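Local coordinates for autotransporter adhesin (Vibrio vulnificus, PDB 4ERR), which forms the four-helical-bundle domain that localizes the MARTX toxin effector domain DUF5 to membranes, probably those of the host cell, at the interface of chains A and B. Coordinates in Å, arbitrary orientation; residue numbers count along the deposited sequence, not the author numbering. Chains: chain A/B, Autotransporter adhesin.

Contact 1 and contact 2 are twins related by the two-fold symmetry of the dimer, with the centres of their C-alpha atoms about 16 Å apart. In contact 1 the start of helix 65-81 of chain B packs against chain A; in contact 2 the same segment of chain A packs against chain B. Both use the arginine, asparagine and leucine of that helix against two tyrosines and a histidine carbonyl. This reciprocity places the third helix of each chain against the first two of its partner, an arrangement compatible with helix exchange, although the crystal alone does not establish a dimer in solution.

Contact 1: the interface of chains A and B. Residues chain A 21-22, 25, 57, 61; chain B 66-67, 70.
A:Tyr25 and B:Arg66 stack face to face: ring and guanidinium planes are 8° apart, and NE of the guanidinium lies over the ring centre, 3.6 Å from the centroid, in a cation-pi contact. The bend of the arginine at chi3 (-63°) turns the end of its chain along the ring, while CG rests on ring atom CE1 at 3.6 Å. A:Ile21 CG2 lies at the guanidinium edge, 3.7 Å from NH1 of B:Arg66. Beside this stack the phenol OH of A:Tyr57 donates a hydrogen bond to the amide oxygen OD1 of B:Asn67 (2.7 Å), arriving in the carbonyl plane on a lone pair. The other end of the amide is used too: ND2 of B:Asn67 donates to the backbone O of A:His61 at 3.1 Å, with the acceptor close to the amide plane. Two bonds of opposite polarity thus fix the amide's rotation and identify its oxygen and nitrogen ends. B:Leu70 CD1 sits above one face of the A:Tyr57 ring, displaced toward the rim and 3.4 Å from CE1. In the second shell, A:His61 CB backs the opposite face of that ring. In the fold, the first turns of helix 65-81 of chain B lie against helix 7-37 and the end of helix 40-60 of chain A, where A:His61 begins the link to the chain's own third helix.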
ATOM      1  N   ILE A  21      -4.020  -7.192   5.529  1.00 22.76           N
ATOM      2  CA  ILE A  21      -4.538  -5.970   4.906  1.00 21.01           C
ATOM      3  C   ILE A  21      -5.420  -6.382   3.723  1.00 21.24           C
ATOM      4  O   ILE A  21      -6.520  -5.888   3.546  1.00 22.74           O
ATOM      5  CB  ILE A  21      -3.398  -5.033   4.420  1.00 20.81           C
ATOM      6  CG1 ILE A  21      -2.443  -4.685   5.575  1.00 20.83           C
ATOM      7  CG2 ILE A  21      -3.958  -3.747   3.822  1.00 22.11           C
ATOM      8  CD1 ILE A  21      -1.233  -3.861   5.165  1.00 22.17           C
ATOM      9  N   GLY A  22      -4.946  -7.321   2.928  1.00 21.25           N
ATOM     10  CA  GLY A  22      -5.739  -7.799   1.815  1.00 21.88           C
ATOM     11  C   GLY A  22      -7.060  -8.453   2.209  1.00 22.38           C
ATOM     12  O   GLY A  22      -8.074  -8.293   1.515  1.00 23.58           O
ATOM     13  N   TYR A  25      -9.383  -5.631   2.969  1.00 22.47           N
ATOM     14  CA  TYR A  25      -9.788  -4.992   1.728  1.00 21.72           C
ATOM     15  C   TYR A  25     -10.861  -5.809   1.018  1.00 21.84           C
ATOM     16  O   TYR A  25     -11.808  -5.235   0.537  1.00 23.27           O
ATOM     17  CB  TYR A  25      -8.584  -4.817   0.836  1.00 21.92           C
ATOM     18  CG  TYR A  25      -8.819  -4.119  -0.475  1.00 21.94           C
ATOM     19  CD1 TYR A  25      -9.320  -2.834  -0.513  1.00 26.51           C
ATOM     20  CD2 TYR A  25      -8.524  -4.742  -1.679  1.00 25.21           C
ATOM     21  CE1 TYR A  25      -9.511  -2.168  -1.727  1.00 27.70           C
ATOM     22  CE2 TYR A  25      -8.702  -4.092  -2.895  1.00 28.02           C
ATOM     23  CZ  TYR A  25      -9.208  -2.800  -2.906  1.00 26.29           C
ATOM     24  OH  TYR A  25      -9.387  -2.117  -4.083  1.00 29.43           O
ATOM     25  N   TYR A  57     -10.748  -0.118   8.357  1.00 23.34           N
ATOM     26  CA  TYR A  57      -9.598  -0.488   7.542  1.00 24.18           C
ATOM     27  C   TYR A  57      -8.508   0.590   7.642  1.00 26.02           C
ATOM     28  O   TYR A  57      -7.332   0.283   7.838  1.00 26.52           O
ATOM     29  CB  TYR A  57     -10.028  -0.725   6.079  1.00 23.63           C
ATOM     30  CG  TYR A  57      -8.866  -0.890   5.105  1.00 22.16           C
ATOM     31  CD1 TYR A  57      -8.178   0.213   4.646  1.00 24.69           C
ATOM     32  CD2 TYR A  57      -8.444  -2.153   4.668  1.00 23.05           C
ATOM     33  CE1 TYR A  57      -7.093   0.089   3.781  1.00 24.23           C
ATOM     34  CE2 TYR A  57      -7.372  -2.281   3.780  1.00 24.81           C
ATOM     35  CZ  TYR A  57      -6.701  -1.155   3.359  1.00 24.86           C
ATOM     36  OH  TYR A  57      -5.629  -1.296   2.488  1.00 26.11           O
ATOM     37  N   HIS A  61      -5.003  -0.397   9.085  1.00 28.82           N
ATOM     38  CA  HIS A  61      -4.006  -0.611   8.028  1.00 27.30           C
ATOM     39  C   HIS A  61      -3.526   0.665   7.288  1.00 27.97           C
ATOM     40  O   HIS A  61      -3.603   0.757   6.066  1.00 28.24           O
ATOM     41  CB  HIS A  61      -4.577  -1.622   6.993  1.00 26.48           C
ATOM     42  CG  HIS A  61      -5.169  -2.867   7.592  1.00 25.27           C
ATOM     43  ND1 HIS A  61      -4.437  -3.771   8.320  1.00 26.60           N
ATOM     44  CD2 HIS A  61      -6.425  -3.385   7.509  1.00 25.94           C
ATOM     45  CE1 HIS A  61      -5.211  -4.784   8.678  1.00 26.03           C
ATOM     46  NE2 HIS A  61      -6.431  -4.560   8.211  1.00 26.45           N
TER
ATOM     47  N   ARG B  66      -4.199   1.696  -3.393  1.00 23.89           N
ATOM     48  CA  ARG B  66      -5.419   1.220  -2.798  1.00 23.51           C
ATOM     49  C   ARG B  66      -5.928   2.185  -1.727  1.00 22.54           C
ATOM     50  O   ARG B  66      -7.100   2.574  -1.713  1.00 22.72           O
ATOM     51  CB  ARG B  66      -5.137  -0.130  -2.154  1.00 25.31           C
ATOM     52  CG  ARG B  66      -6.284  -0.670  -1.411  1.00 27.38           C
ATOM     53  CD  ARG B  66      -5.869  -1.899  -0.623  1.00 28.94           C
ATOM     54  NE  ARG B  66      -5.427  -2.984  -1.476  1.00 30.73           N
ATOM     55  CZ  ARG B  66      -4.886  -4.116  -1.020  1.00 33.95           C
ATOM     56  NH1 ARG B  66      -4.686  -4.290   0.279  1.00 34.09           N
ATOM     57  NH2 ARG B  66      -4.530  -5.074  -1.863  1.00 37.89           N
ATOM     58  N   ASN B  67      -5.051   2.592  -0.824  1.00 21.41           N
ATOM     59  CA  ASN B  67      -5.500   3.458   0.266  1.00 22.26           C
ATOM     60  C   ASN B  67      -5.952   4.824  -0.228  1.00 21.95           C
ATOM     61  O   ASN B  67      -6.928   5.380   0.278  1.00 22.81           O
ATOM     62  CB  ASN B  67      -4.475   3.548   1.400  1.00 20.79           C
ATOM     63  CG  ASN B  67      -4.503   2.325   2.317  1.00 25.25           C
ATOM     64  OD1 ASN B  67      -4.734   1.193   1.857  1.00 28.49           O
ATOM     65  ND2 ASN B  67      -4.308   2.550   3.612  1.00 29.48           N
ATOM     66  N   LEU B  70      -9.407   4.212  -1.650  1.00 21.89           N
ATOM     67  CA  LEU B  70     -10.351   4.022  -0.529  1.00 20.97           C
ATOM     68  C   LEU B  70     -10.703   5.347   0.186  1.00 21.60           C
ATOM     69  O   LEU B  70     -11.825   5.519   0.650  1.00 22.16           O
ATOM     70  CB  LEU B  70      -9.807   3.013   0.470  1.00 20.87           C
ATOM     71  CG  LEU B  70      -9.819   1.552   0.044  1.00 21.45           C
ATOM     72  CD1 LEU B  70      -9.104   0.698   1.077  1.00 25.14           C
ATOM     73  CD2 LEU B  70     -11.239   1.068  -0.183  1.00 23.60           C
TER

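Contact 2: the interface of chains A and B. Residues chain A 66-67, 70; chain B 25, 28, 57-58, 61.
Helix 65-81 of chain A presents the side chains of its first turns to a helical surface of chain B built from helix 7-37, helix 41-60 and the residue just beyond it, B:His61. A:Leu70 is the apolar wedge of this patch and hides 54 Å² against chain B. Its two methyl groups divide the work: CD1 lies over the face of the B:Tyr57 ring, 3.8 Å from the centroid, whereas CD2 lies at the edge of the B:Tyr25 ring, in its plane. CD2 also meets CG2 of B:Ile28 tip to tip at 4.0 Å, which extends the contact along helix 7-37. A:Arg66 lies along the B:Tyr25 ring with both its aliphatic stem and its guanidinium; CD is the atom over the ring centre, 3.6 Å from the centroid, and the guanidinium continues across the ring nearly parallel to it, 7° between planes. With CG anti to the backbone nitrogen (chi1 -180°), the arginine leaves its helix toward this ring. The same CD approaches the phenol OH of B:Tyr57, which also lies at the guanidinium edge, without a hydrogen bond to it. That hydroxyl instead donates to OD1 of A:Asn67 (2.8 Å), while the amide crosses the ring obliquely, the two planes well inclined to each other. B:His61 CB lies over a face of the B:Tyr57 ring and so backs the phenol from within its own chain. B:Ile58 CD1 flanks the amide nitrogen, and that nitrogen, A:Asn67 ND2, donates a hydrogen bond to the backbone O of B:His61 at 3.1 Å, 148° at the hydrogen.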
ATOM      1  N   ARG A  66       4.222  -3.608   1.844  1.00 22.06           N
ATOM      2  CA  ARG A  66       5.442  -3.191   1.179  1.00 22.59           C
ATOM      3  C   ARG A  66       6.193  -2.129   1.963  1.00 22.35           C
ATOM      4  O   ARG A  66       7.398  -2.259   2.226  1.00 22.02           O
ATOM      5  CB  ARG A  66       5.075  -2.674  -0.219  1.00 23.61           C
ATOM      6  CG  ARG A  66       6.248  -2.235  -0.978  1.00 26.18           C
ATOM      7  CD  ARG A  66       5.823  -1.431  -2.166  1.00 25.54           C
ATOM      8  NE  ARG A  66       5.117  -2.231  -3.148  1.00 25.13           N
ATOM      9  CZ  ARG A  66       4.560  -1.734  -4.254  1.00 27.75           C
ATOM     10  NH1 ARG A  66       4.568  -0.430  -4.481  1.00 31.42           N
ATOM     11  NH2 ARG A  66       3.979  -2.539  -5.122  1.00 33.10           N
ATOM     12  N   ASN A  67       5.464  -1.110   2.396  1.00 21.16           N
ATOM     13  CA  ASN A  67       6.089   0.004   3.101  1.00 22.44           C
ATOM     14  C   ASN A  67       6.639  -0.449   4.450  1.00 22.23           C
ATOM     15  O   ASN A  67       7.723  -0.005   4.855  1.00 24.17           O
ATOM     16  CB  ASN A  67       5.159   1.202   3.197  1.00 23.42           C
ATOM     17  CG  ASN A  67       5.148   2.022   1.878  1.00 25.99           C
ATOM     18  OD1 ASN A  67       5.159   1.443   0.777  1.00 26.52           O
ATOM     19  ND2 ASN A  67       5.190   3.335   1.983  1.00 27.92           N
ATOM     20  N   LEU A  70       9.875  -2.223   3.723  1.00 21.29           N
ATOM     21  CA  LEU A  70      10.892  -1.248   3.293  1.00 22.64           C
ATOM     22  C   LEU A  70      11.525  -0.529   4.458  1.00 24.64           C
ATOM     23  O   LEU A  70      12.735  -0.262   4.436  1.00 25.89           O
ATOM     24  CB  LEU A  70      10.287  -0.240   2.299  1.00 22.76           C
ATOM     25  CG  LEU A  70      10.085  -0.795   0.881  1.00 23.06           C
ATOM     26  CD1 LEU A  70       9.353   0.269  -0.006  1.00 30.26           C
ATOM     27  CD2 LEU A  70      11.420  -1.206   0.191  1.00 23.92           C
TER
ATOM     28  N   TYR B  25       9.155   1.589  -6.641  1.00 22.07           N
ATOM     29  CA  TYR B  25       9.488   0.345  -5.960  1.00 21.26           C
ATOM     30  C   TYR B  25      10.439  -0.523  -6.778  1.00 21.06           C
ATOM     31  O   TYR B  25      11.396  -1.074  -6.255  1.00 21.27           O
ATOM     32  CB  TYR B  25       8.241  -0.430  -5.576  1.00 21.51           C
ATOM     33  CG  TYR B  25       8.472  -1.656  -4.761  1.00 22.06           C
ATOM     34  CD1 TYR B  25       9.128  -1.592  -3.540  1.00 27.87           C
ATOM     35  CD2 TYR B  25       7.960  -2.889  -5.152  1.00 23.76           C
ATOM     36  CE1 TYR B  25       9.288  -2.730  -2.748  1.00 27.64           C
ATOM     37  CE2 TYR B  25       8.107  -4.037  -4.344  1.00 25.33           C
ATOM     38  CZ  TYR B  25       8.768  -3.949  -3.162  1.00 27.04           C
ATOM     39  OH  TYR B  25       8.894  -5.081  -2.356  1.00 30.58           O
ATOM     40  N   ILE B  28      13.928   0.514  -6.398  1.00 19.96           N
ATOM     41  CA  ILE B  28      14.509  -0.009  -5.162  1.00 20.16           C
ATOM     42  C   ILE B  28      14.938  -1.465  -5.333  1.00 20.28           C
ATOM     43  O   ILE B  28      16.062  -1.828  -4.936  1.00 20.55           O
ATOM     44  CB  ILE B  28      13.551   0.148  -3.982  1.00 20.34           C
ATOM     45  CG1 ILE B  28      13.382   1.622  -3.603  1.00 22.89           C
ATOM     46  CG2 ILE B  28      14.052  -0.695  -2.745  1.00 20.57           C
ATOM     47  CD1 ILE B  28      12.194   1.857  -2.655  1.00 23.77           C
ATOM     48  N   TYR B  57      11.532   7.248  -1.659  1.00 26.01           N
ATOM     49  CA  TYR B  57      10.278   6.555  -1.798  1.00 25.55           C
ATOM     50  C   TYR B  57       9.363   6.810  -0.595  1.00 27.29           C
ATOM     51  O   TYR B  57       8.196   7.110  -0.772  1.00 28.95           O
ATOM     52  CB  TYR B  57      10.543   5.034  -2.014  1.00 24.48           C
ATOM     53  CG  TYR B  57       9.302   4.166  -1.994  1.00 24.11           C
ATOM     54  CD1 TYR B  57       8.698   3.821  -0.786  1.00 26.92           C
ATOM     55  CD2 TYR B  57       8.744   3.658  -3.167  1.00 24.38           C
ATOM     56  CE1 TYR B  57       7.556   3.054  -0.748  1.00 27.14           C
ATOM     57  CE2 TYR B  57       7.600   2.860  -3.130  1.00 24.99           C
ATOM     58  CZ  TYR B  57       7.010   2.560  -1.921  1.00 25.37           C
ATOM     59  OH  TYR B  57       5.860   1.782  -1.929  1.00 25.97           O
ATOM     60  N   ILE B  58       9.884   6.670   0.619  0.50 27.92           N
ATOM     61  CA  ILE B  58       9.050   6.831   1.817  0.50 29.54           C
ATOM     62  C   ILE B  58       8.507   8.262   1.931  0.50 30.98           C
ATOM     63  O   ILE B  58       7.411   8.469   2.468  0.50 32.61           O
ATOM     64  CB  ILE B  58       9.801   6.373   3.081  0.50 29.64           C
ATOM     65  CG1 ILE B  58      10.131   4.871   2.990  0.50 27.72           C
ATOM     66  CG2 ILE B  58       8.990   6.673   4.341  0.50 31.13           C
ATOM     67  CD1 ILE B  58       8.980   3.941   3.312  0.50 29.71           C
ATOM     68  N   HIS B  61       5.899   8.420  -1.482  1.00 32.50           N
ATOM     69  CA  HIS B  61       4.795   7.455  -1.575  1.00 32.01           C
ATOM     70  C   HIS B  61       4.358   6.883  -0.217  1.00 32.82           C
ATOM     71  O   HIS B  61       4.435   5.672   0.025  1.00 32.99           O
ATOM     72  CB  HIS B  61       5.217   6.309  -2.488  1.00 31.00           C
ATOM     73  CG  HIS B  61       5.747   6.740  -3.822  1.00 30.05           C
ATOM     74  ND1 HIS B  61       4.987   7.415  -4.756  1.00 28.72           N
ATOM     75  CD2 HIS B  61       6.949   6.508  -4.414  1.00 31.14           C
ATOM     76  CE1 HIS B  61       5.708   7.597  -5.854  1.00 30.44           C
ATOM     77  NE2 HIS B  61       6.912   7.087  -5.657  1.00 30.89           N
TER